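Local coordinates for protein pyruvate kinase (Toxoplasma gondii, PDB 3GG8) that probably catalyses the last step of glycolysis, transferring phosphate from phosphoenolpyruvate to ADP to give pyruvate and ATP, as in other pyruvate kinases, at residues K56-M62 with P356-E361; F69-H74 with H211-F216; T313-E317 with E329-V333. All coordinates share one frame; numbering follows the deposited sequence.

Contact 1 (K56-M62 with P356-E361); sequences KMIDAGM and PVITVE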
loop_
_atom_site.group_PDB
_atom_site.type_symbol
_atom_site.label_atom_id
_atom_site.label_comp_id
_atom_site.label_asym_id
_atom_site.label_seq_id
_atom_site.Cartn_x
_atom_site.Cartn_y
_atom_site.Cartn_z
ATOM N N LYS C 56 33.883 -28.855 18.664
ATOM C CA LYS C 56 32.501 -29.362 18.619
ATOM C C LYS C 56 31.476 -28.231 18.690
ATOM O O LYS C 56 30.391 -28.336 18.137
ATOM C CB LYS C 56 32.252 -30.348 19.752
ATOM C CG LYS C 56 32.909 -31.699 19.542
ATOM C CD LYS C 56 32.668 -32.636 20.705
ATOM C CE LYS C 56 33.470 -33.905 20.521
ATOM N NZ LYS C 56 33.162 -34.903 21.576
ATOM N N MET C 57 31.839 -27.150 19.367
ATOM C CA MET C 57 30.978 -25.984 19.472
ATOM C C MET C 57 30.961 -25.166 18.198
ATOM O O MET C 57 29.922 -24.633 17.835
ATOM C CB MET C 57 31.369 -25.133 20.673
ATOM C CG MET C 57 30.861 -25.742 21.955
ATOM S SD MET C 57 31.600 -25.030 23.403
ATOM C CE MET C 57 30.849 -23.417 23.467
ATOM N N ILE C 58 32.100 -25.081 17.510
ATOM C CA ILE C 58 32.127 -24.464 16.197
ATOM C C ILE C 58 31.158 -25.201 15.263
ATOM O O ILE C 58 30.326 -24.560 14.605
ATOM C CB ILE C 58 33.528 -24.459 15.569
ATOM C CG1 ILE C 58 34.486 -23.567 16.362
ATOM C CG2 ILE C 58 33.448 -24.033 14.086
ATOM C CD1 ILE C 58 35.934 -23.730 15.967
ATOM N N ASP C 59 31.268 -26.533 15.200
ATOM C CA ASP C 59 30.409 -27.339 14.299
ATOM C C ASP C 59 28.943 -27.142 14.655
ATOM O O ASP C 59 28.088 -27.182 13.792
ATOM C CB ASP C 59 30.754 -28.841 14.341
ATOM C CG ASP C 59 32.165 -29.141 13.875
ATOM O OD1 ASP C 59 32.754 -28.310 13.144
ATOM O OD2 ASP C 59 32.686 -30.232 14.227
ATOM N N ALA C 60 28.679 -26.898 15.933
ATOM C CA ALA C 60 27.318 -26.773 16.446
ATOM C C ALA C 60 26.657 -25.431 16.129
ATOM O O ALA C 60 25.427 -25.318 16.180
ATOM C CB ALA C 60 27.311 -27.032 17.938
ATOM N N GLY C 61 27.466 -24.414 15.823
ATOM C CA GLY C 61 26.956 -23.072 15.538
ATOM C C GLY C 61 27.604 -21.886 16.244
ATOM O O GLY C 61 27.152 -20.753 16.075
ATOM N N MET C 62 28.649 -22.111 17.034
ATOM C CA MET C 62 29.330 -20.987 17.711
ATOM C C MET C 62 29.986 -20.042 16.695
ATOM O O MET C 62 30.754 -20.496 15.854
ATOM C CB MET C 62 30.386 -21.495 18.708
ATOM C CG MET C 62 31.286 -20.400 19.300
ATOM S SD MET C 62 32.220 -20.989 20.720
ATOM C CE MET C 62 33.539 -21.936 19.926
ATOM N N PRO C 356 27.628 -28.197 27.249
ATOM C CA PRO C 356 27.924 -27.024 26.428
ATOM C C PRO C 356 27.601 -27.193 24.932
ATOM O O PRO C 356 26.987 -26.290 24.359
ATOM C CB PRO C 356 29.427 -26.779 26.647
ATOM C CG PRO C 356 29.965 -28.017 27.274
ATOM C CD PRO C 356 28.813 -28.681 27.980
ATOM N N VAL C 357 28.000 -28.306 24.307
ATOM C CA VAL C 357 27.817 -28.432 22.857
ATOM C C VAL C 357 26.366 -28.744 22.509
ATOM O O VAL C 357 25.832 -28.179 21.552
ATOM C CB VAL C 357 28.862 -29.361 22.113
ATOM C CG1 VAL C 357 30.011 -29.771 23.015
ATOM C CG2 VAL C 357 28.195 -30.560 21.479
ATOM N N ILE C 358 25.730 -29.609 23.309
ATOM C CA ILE C 358 24.296 -29.862 23.206
ATOM C C ILE C 358 23.473 -28.574 23.356
ATOM O O ILE C 358 22.459 -28.403 22.675
ATOM C CB ILE C 358 23.825 -30.990 24.180
ATOM C CG1 ILE C 358 24.368 -32.343 23.700
ATOM C CG2 ILE C 358 22.298 -31.043 24.265
ATOM C CD1 ILE C 358 23.834 -33.569 24.441
ATOM N N THR C 359 23.911 -27.665 24.226
ATOM C CA THR C 359 23.224 -26.394 24.383
ATOM C C THR C 359 23.354 -25.549 23.104
ATOM O O THR C 359 22.389 -24.908 22.687
ATOM C CB THR C 359 23.691 -25.615 25.644
ATOM O OG1 THR C 359 23.629 -26.476 26.791
ATOM C CG2 THR C 359 22.796 -24.399 25.898
ATOM N N VAL C 360 24.530 -25.567 22.476
ATOM C CA VAL C 360 24.736 -24.803 21.240
ATOM C C VAL C 360 23.905 -25.359 20.085
ATOM O O VAL C 360 23.333 -24.597 19.306
ATOM C CB VAL C 360 26.228 -24.728 20.801
ATOM C CG1 VAL C 360 26.368 -23.953 19.511
ATOM C CG2 VAL C 360 27.069 -24.088 21.858
ATOM N N GLU C 361 23.852 -26.681 19.965
ATOM C CA GLU C 361 23.013 -27.323 18.947
ATOM C C GLU C 361 21.537 -26.987 19.155
ATOM O O GLU C 361 20.798 -26.780 18.192
ATOM C CB GLU C 361 23.167 -28.853 18.973
ATOM C CG GLU C 361 24.597 -29.374 18.999
ATOM C CD GLU C 361 24.672 -30.884 18.817
ATOM O OE1 GLU C 361 25.508 -31.342 17.994
ATOM O OE2 GLU C 361 23.903 -31.611 19.485
#
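Val360 and Ala60 meet head on at the centre of this helix-helix contact, each with its CB directed at the opposite helix, and the CG1 branch of Val360 comes to 3.6 Å from Ala60 CB. With CG1 anti to the backbone N (chi1 179°), the valine turns its two methyls to different partners. CG1 reaches over the end of helix 51-60 and lies 3.8 Å from Met62 N, whereas CG2 faces the side chain of Met57, which crosses it at about a right angle, Met57 CG lying 4.1 Å from Val360 CG2. The thioether chain bends at its last torsion (chi3 72°), bringing CE round towards the same valine methyl. Val357, one turn earlier, is met obliquely: its CB approaches the flank of Met57 at CG, and its CG1 packs 4.0 Å from Lys56 CB, beyond which the extended lysine chain leads away from the contact. Ala60 CB is also lined by the aliphatic part of Glu361, whose CG stands 3.7 Å away. Side chain meets side chain through carbon and sulfur alone. The helices run nearly parallel, inclined by 10°, and the small alanine is consistent with the 8.7 Å closest approach of these short segments' axes. Helix 51-60 ends here in a Schellman motif: Gly61 takes up positive phi, Met62 N bonds to Met57 O at 2.9 Å, and Gly61 N bonds to Ile58 O. Helix 51-60 follows the first strand of the (beta/alpha)8 barrel and helix 356-371 follows the last, and their pairing therefore belongs to the seam where the ring closes. Met57, Met62 and Val360 rest on Cys42 of strand 39-43, Val360 also touches Leu346 of strand 343-346, and Thr350 of helix 348-351 packs on both Met57 and Val360.

Contact 2 (F69-H74 with H211-F216); sequences FSHGDH and HDILNF
His74 plugs into a hole formed by His211, Asp212, Asn215 and Phe216, a knob-into-hole arrangement that joins the second beta-alpha loop of the (beta/alpha)8 barrel and the start of helix 74-90 to helix 207-217. Its imidazole is held on three sides. At the edge, NE2 donates to Asp212 OD1 over 2.7 Å, with an N-H...O angle of 153°; the acceptor lies close to the imidazole plane and is met on its anti side. Over one face the ring of His211 forms an offset stack, the planes only 4° apart and the centroids separated by 4.3 Å. The opposite face receives Phe216 CB in a CH-pi contact, 3.8 Å from the ring centroid. The carboxylate of Asp212 also makes a salt bridge through OD2 to Lys208, so it is fixed at both oxygens, and its charge probably favours the imidazole N-H that points at it.

Phe216, with CG anti to its N (chi1 -168°), swings its ring to where both Phe69 of the loop and His74 at the start of helix 74-90 can meet it. The edge of this ring is directed at the face of His74, while its own face accepts the edge of Phe69, whose CZ lies 3.6 Å from Phe216 CD2. Phe69 also passes Asp212 obliquely, CD2 being 3.4 Å from the aspartate CG, and it stacks on His77 of helix 74-90. Together Phe69, His74, His211 and Phe216 make an aromatic cluster. His74 O sits at the edge of the Phe216 ring, near its plane, 3.3 Å from Phe216 CE1.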
loop_
_atom_site.group_PDB
_atom_site.type_symbol
_atom_site.label_atom_id
_atom_site.label_comp_id
_atom_site.label_asym_id
_atom_site.label_seq_id
_atom_site.Cartn_x
_atom_site.Cartn_y
_atom_site.Cartn_z
ATOM N N PHE C 69 35.139 -10.995 31.811
ATOM C CA PHE C 69 36.146 -10.459 32.738
ATOM C C PHE C 69 35.660 -10.076 34.137
ATOM O O PHE C 69 36.415 -9.440 34.896
ATOM C CB PHE C 69 36.942 -9.310 32.108
ATOM C CG PHE C 69 38.153 -9.753 31.326
ATOM C CD1 PHE C 69 38.018 -10.495 30.163
ATOM C CD2 PHE C 69 39.440 -9.424 31.762
ATOM C CE1 PHE C 69 39.150 -10.903 29.435
ATOM C CE2 PHE C 69 40.572 -9.825 31.041
ATOM C CZ PHE C 69 40.413 -10.559 29.863
ATOM N N SER C 70 34.428 -10.453 34.496
ATOM C CA SER C 70 33.990 -10.382 35.904
ATOM C C SER C 70 34.785 -11.362 36.799
ATOM O O SER C 70 34.834 -11.202 38.022
ATOM C CB SER C 70 32.506 -10.708 36.039
ATOM O OG SER C 70 31.709 -9.719 35.429
ATOM N N HIS C 71 35.363 -12.395 36.173
ATOM C CA HIS C 71 36.178 -13.409 36.852
ATOM C C HIS C 71 37.428 -13.593 36.015
ATOM O O HIS C 71 37.470 -13.130 34.889
ATOM C CB HIS C 71 35.420 -14.743 36.902
ATOM C CG HIS C 71 34.043 -14.644 37.466
ATOM N ND1 HIS C 71 33.792 -14.178 38.742
ATOM C CD2 HIS C 71 32.839 -14.981 36.939
ATOM C CE1 HIS C 71 32.488 -14.226 38.974
ATOM N NE2 HIS C 71 31.887 -14.708 37.898
ATOM N N GLY C 72 38.437 -14.271 36.546
ATOM C CA GLY C 72 39.634 -14.613 35.760
ATOM C C GLY C 72 40.635 -13.478 35.729
ATOM O O GLY C 72 40.367 -12.418 36.275
ATOM N N ASP C 73 41.797 -13.697 35.108
ATOM C CA ASP C 73 42.822 -12.651 35.021
ATOM C C ASP C 73 43.489 -12.694 33.646
ATOM O O ASP C 73 43.050 -13.444 32.770
ATOM C CB ASP C 73 43.848 -12.761 36.173
ATOM C CG ASP C 73 44.572 -14.131 36.218
ATOM O OD1 ASP C 73 44.532 -14.802 37.269
ATOM O OD2 ASP C 73 45.188 -14.510 35.206
ATOM N N HIS C 74 44.508 -11.875 33.430
ATOM C CA HIS C 74 45.125 -11.825 32.107
ATOM C C HIS C 74 45.773 -13.167 31.700
ATOM O O HIS C 74 45.711 -13.553 30.542
ATOM C CB HIS C 74 46.062 -10.602 31.978
ATOM C CG HIS C 74 45.318 -9.299 31.873
ATOM N ND1 HIS C 74 45.848 -8.178 31.278
ATOM C CD2 HIS C 74 44.058 -8.965 32.246
ATOM C CE1 HIS C 74 44.954 -7.204 31.301
ATOM N NE2 HIS C 74 43.864 -7.652 31.899
ATOM N N HIS C 211 42.510 -1.443 32.279
ATOM C CA HIS C 211 43.633 -2.383 32.152
ATOM C C HIS C 211 43.266 -3.591 31.267
ATOM O O HIS C 211 44.049 -4.016 30.390
ATOM C CB HIS C 211 44.076 -2.824 33.557
ATOM C CG HIS C 211 45.148 -3.874 33.572
ATOM N ND1 HIS C 211 46.419 -3.654 33.082
ATOM C CD2 HIS C 211 45.146 -5.134 34.061
ATOM C CE1 HIS C 211 47.143 -4.747 33.248
ATOM N NE2 HIS C 211 46.397 -5.657 33.849
ATOM N N ASP C 212 42.069 -4.124 31.482
ATOM C CA ASP C 212 41.568 -5.225 30.678
ATOM C C ASP C 212 41.378 -4.855 29.210
ATOM O O ASP C 212 41.676 -5.651 28.329
ATOM C CB ASP C 212 40.263 -5.739 31.264
ATOM C CG ASP C 212 40.433 -6.300 32.673
ATOM O OD1 ASP C 212 41.558 -6.689 33.038
ATOM O OD2 ASP C 212 39.431 -6.367 33.405
ATOM N N ILE C 213 40.887 -3.653 28.935
ATOM C CA ILE C 213 40.713 -3.212 27.547
ATOM C C ILE C 213 42.052 -2.973 26.828
ATOM O O ILE C 213 42.255 -3.445 25.698
ATOM C CB ILE C 213 39.829 -1.942 27.468
ATOM C CG1 ILE C 213 38.367 -2.310 27.768
ATOM C CG2 ILE C 213 39.973 -1.241 26.098
ATOM C CD1 ILE C 213 37.496 -1.114 28.194
ATOM N N LEU C 214 42.955 -2.260 27.488
ATOM C CA LEU C 214 44.201 -1.837 26.859
ATOM C C LEU C 214 45.268 -2.928 26.866
ATOM O O LEU C 214 45.952 -3.122 25.866
ATOM C CB LEU C 214 44.761 -0.573 27.531
ATOM C CG LEU C 214 43.976 0.750 27.549
ATOM C CD1 LEU C 214 44.744 1.796 28.388
ATOM C CD2 LEU C 214 43.714 1.302 26.141
ATOM N N ASN C 215 45.417 -3.623 27.997
ATOM C CA ASN C 215 46.499 -4.579 28.152
ATOM C C ASN C 215 46.133 -6.036 27.891
ATOM O O ASN C 215 47.018 -6.896 27.844
ATOM C CB ASN C 215 47.218 -4.356 29.484
ATOM C CG ASN C 215 47.787 -2.948 29.590
ATOM O OD1 ASN C 215 47.594 -2.249 30.585
ATOM N ND2 ASN C 215 48.456 -2.516 28.541
ATOM N N PHE C 216 44.846 -6.301 27.661
ATOM C CA PHE C 216 44.439 -7.586 27.157
ATOM C C PHE C 216 43.702 -7.437 25.819
ATOM O O PHE C 216 44.191 -7.924 24.790
ATOM C CB PHE C 216 43.584 -8.347 28.170
ATOM C CG PHE C 216 43.372 -9.802 27.807
ATOM C CD1 PHE C 216 44.165 -10.799 28.388
ATOM C CD2 PHE C 216 42.398 -10.164 26.885
ATOM C CE1 PHE C 216 43.978 -12.138 28.053
ATOM C CE2 PHE C 216 42.199 -11.500 26.532
ATOM C CZ PHE C 216 42.995 -12.498 27.121
#

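Contact 3 (T313-E317 with E329-V333); sequences TQMLE and EAADV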
loop_
_atom_site.group_PDB
_atom_site.type_symbol
_atom_site.label_atom_id
_atom_site.label_comp_id
_atom_site.label_asym_id
_atom_site.label_seq_id
_atom_site.Cartn_x
_atom_site.Cartn_y
_atom_site.Cartn_z
ATOM N N THR C 313 21.391 -13.305 28.664
ATOM C CA THR C 313 20.951 -13.679 30.008
ATOM C C THR C 313 19.606 -14.366 29.995
ATOM O O THR C 313 18.764 -14.116 29.123
ATOM C CB THR C 313 20.913 -12.506 31.028
ATOM O OG1 THR C 313 19.689 -11.785 30.878
ATOM C CG2 THR C 313 22.100 -11.563 30.863
ATOM N N GLN C 314 19.427 -15.244 30.975
ATOM C CA GLN C 314 18.206 -15.986 31.154
ATOM C C GLN C 314 17.658 -16.548 29.838
ATOM O O GLN C 314 16.469 -16.390 29.541
ATOM C CB GLN C 314 17.167 -15.106 31.844
ATOM C CG GLN C 314 17.702 -14.385 33.068
ATOM C CD GLN C 314 16.604 -13.675 33.809
ATOM O OE1 GLN C 314 15.690 -13.103 33.205
ATOM N NE2 GLN C 314 16.676 -13.716 35.124
ATOM N N MET C 315 18.537 -17.198 29.074
ATOM C CA MET C 315 18.196 -17.762 27.768
ATOM C C MET C 315 17.796 -19.233 27.843
ATOM O O MET C 315 16.617 -19.575 27.718
ATOM C CB MET C 315 19.350 -17.547 26.779
ATOM C CG MET C 315 19.589 -16.059 26.464
ATOM S SD MET C 315 18.267 -15.329 25.448
ATOM C CE MET C 315 18.908 -15.749 23.839
ATOM N N LEU C 316 18.780 -20.093 28.081
ATOM C CA LEU C 316 18.571 -21.530 28.208
ATOM C C LEU C 316 19.152 -22.037 29.534
ATOM O O LEU C 316 19.896 -23.019 29.562
ATOM C CB LEU C 316 19.256 -22.239 27.035
ATOM C CG LEU C 316 18.539 -22.663 25.749
ATOM C CD1 LEU C 316 17.374 -21.807 25.379
ATOM C CD2 LEU C 316 19.526 -22.765 24.598
ATOM N N GLU C 317 18.788 -21.389 30.635
ATOM C CA GLU C 317 19.528 -21.565 31.879
ATOM C C GLU C 317 19.401 -22.936 32.534
ATOM O O GLU C 317 20.343 -23.391 33.195
ATOM C CB GLU C 317 19.306 -20.391 32.845
ATOM C CG GLU C 317 19.800 -19.080 32.200
ATOM C CD GLU C 317 20.520 -18.109 33.141
ATOM O OE1 GLU C 317 20.158 -18.068 34.339
ATOM O OE2 GLU C 317 21.430 -17.361 32.661
ATOM N N GLU C 329 11.718 -21.601 27.922
ATOM C CA GLU C 329 13.061 -21.164 27.532
ATOM C C GLU C 329 13.230 -21.136 26.014
ATOM O O GLU C 329 13.753 -20.166 25.463
ATOM C CB GLU C 329 14.105 -22.090 28.155
ATOM C CG GLU C 329 14.270 -21.877 29.663
ATOM C CD GLU C 329 15.263 -22.850 30.297
ATOM O OE1 GLU C 329 15.407 -24.007 29.814
ATOM O OE2 GLU C 329 15.891 -22.444 31.290
ATOM N N ALA C 330 12.810 -22.220 25.357
ATOM C CA ALA C 330 12.791 -22.309 23.902
ATOM C C ALA C 330 11.954 -21.175 23.304
ATOM O O ALA C 330 12.386 -20.527 22.362
ATOM C CB ALA C 330 12.255 -23.664 23.451
ATOM N N ALA C 331 10.769 -20.935 23.868
ATOM C CA ALA C 331 9.896 -19.845 23.434
ATOM C C ALA C 331 10.587 -18.478 23.622
ATOM O O ALA C 331 10.494 -17.578 22.765
ATOM C CB ALA C 331 8.578 -19.894 24.194
ATOM N N ASP C 332 11.282 -18.321 24.740
ATOM C CA ASP C 332 11.907 -17.044 25.042
ATOM C C ASP C 332 13.000 -16.730 24.006
ATOM O O ASP C 332 13.088 -15.601 23.516
ATOM C CB ASP C 332 12.447 -17.049 26.476
ATOM C CG ASP C 332 13.249 -15.796 26.823
ATOM O OD1 ASP C 332 12.860 -14.673 26.435
ATOM O OD2 ASP C 332 14.281 -15.948 27.501
ATOM N N VAL C 333 13.781 -17.747 23.643
ATOM C CA VAL C 333 14.841 -17.604 22.626
ATOM C C VAL C 333 14.251 -17.336 21.242
ATOM O O VAL C 333 14.724 -16.454 20.515
ATOM C CB VAL C 333 15.742 -18.856 22.572
ATOM C CG1 VAL C 333 16.663 -18.835 21.340
ATOM C CG2 VAL C 333 16.543 -18.981 23.836
#
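Glu329 OE1 is gripped by two hydrogen bonds, one with the hydroxyl of Ser318 and one from the backbone N of Thr326, and this holds the extended glutamate alongside Met315 to Glu317. Its CG is anti to the carbonyl carbon (chi1 -73°), and the chain reaches out of the helix beside the backbone of Met315, whose O lies 3.6 Å from Glu329 CB. The other carboxylate oxygen, Glu329 OE2, comes to 3.2 Å from Glu317 N, but at an angle too poor for a bond. Asp332, one turn further on, also points at the loop: its OD2 is 3.0 Å from Gln314 O, a meeting of two acceptors whose repulsion is probably eased by Arg279, which forms a salt bridge with this carboxylate oxygen and hydrogen-bonds Thr313 O. These residues belong to the loop after the seventh strand of the (beta/alpha)8 barrel, 309-312, and the loop folds back on helix 327-339, the next long helix in the chain. In this fold the loops at the C-terminal ends of the strands line the active-site end, and this one lies there. Between these two polar approaches the packing is apolar. Val333 has CG2 anti to its carbonyl carbon, and that methyl receives both loop side chains. Met315 doubles back at chi2 and chi3, and its CE meets Val333 CG2 at 4.0 Å, the two chains at about a right angle. Leu316 CD1 also lies against this methyl, modelled closer than normal van der Waals contact, so the exact spacing is doubtful. Thr359 and Met363 of helix 356-371 pack against Leu316, and Met363 also reaches Val333. Across the interface, Arg327 of the second subunit hydrogen-bonds Gln314 OE1 through NE.

From the N terminus, the chain first passes residues 56-62 on helix 51-60, whose partner on helix 356-371 lies 294 residues on; contact 1 thus encloses barrel strands two to eight. Contacts 2 and 3 are nested inside that long loop and follow each other in series. Contact 2 spans the stretch holding the third barrel strand and the separate mixed sheet inserted after it, and ties the second strand's loop to helix 207-217. Contact 3 closes a short loop of 11 intervening residues, tying the loop after the seventh barrel strand to helix 327-339. Contacts 1 and 3 touch, Thr359 CG2 lying 3.9 Å from Leu316 CD2, whereas the centre of contact 2 is about 26 Å and 28 Å from theirs.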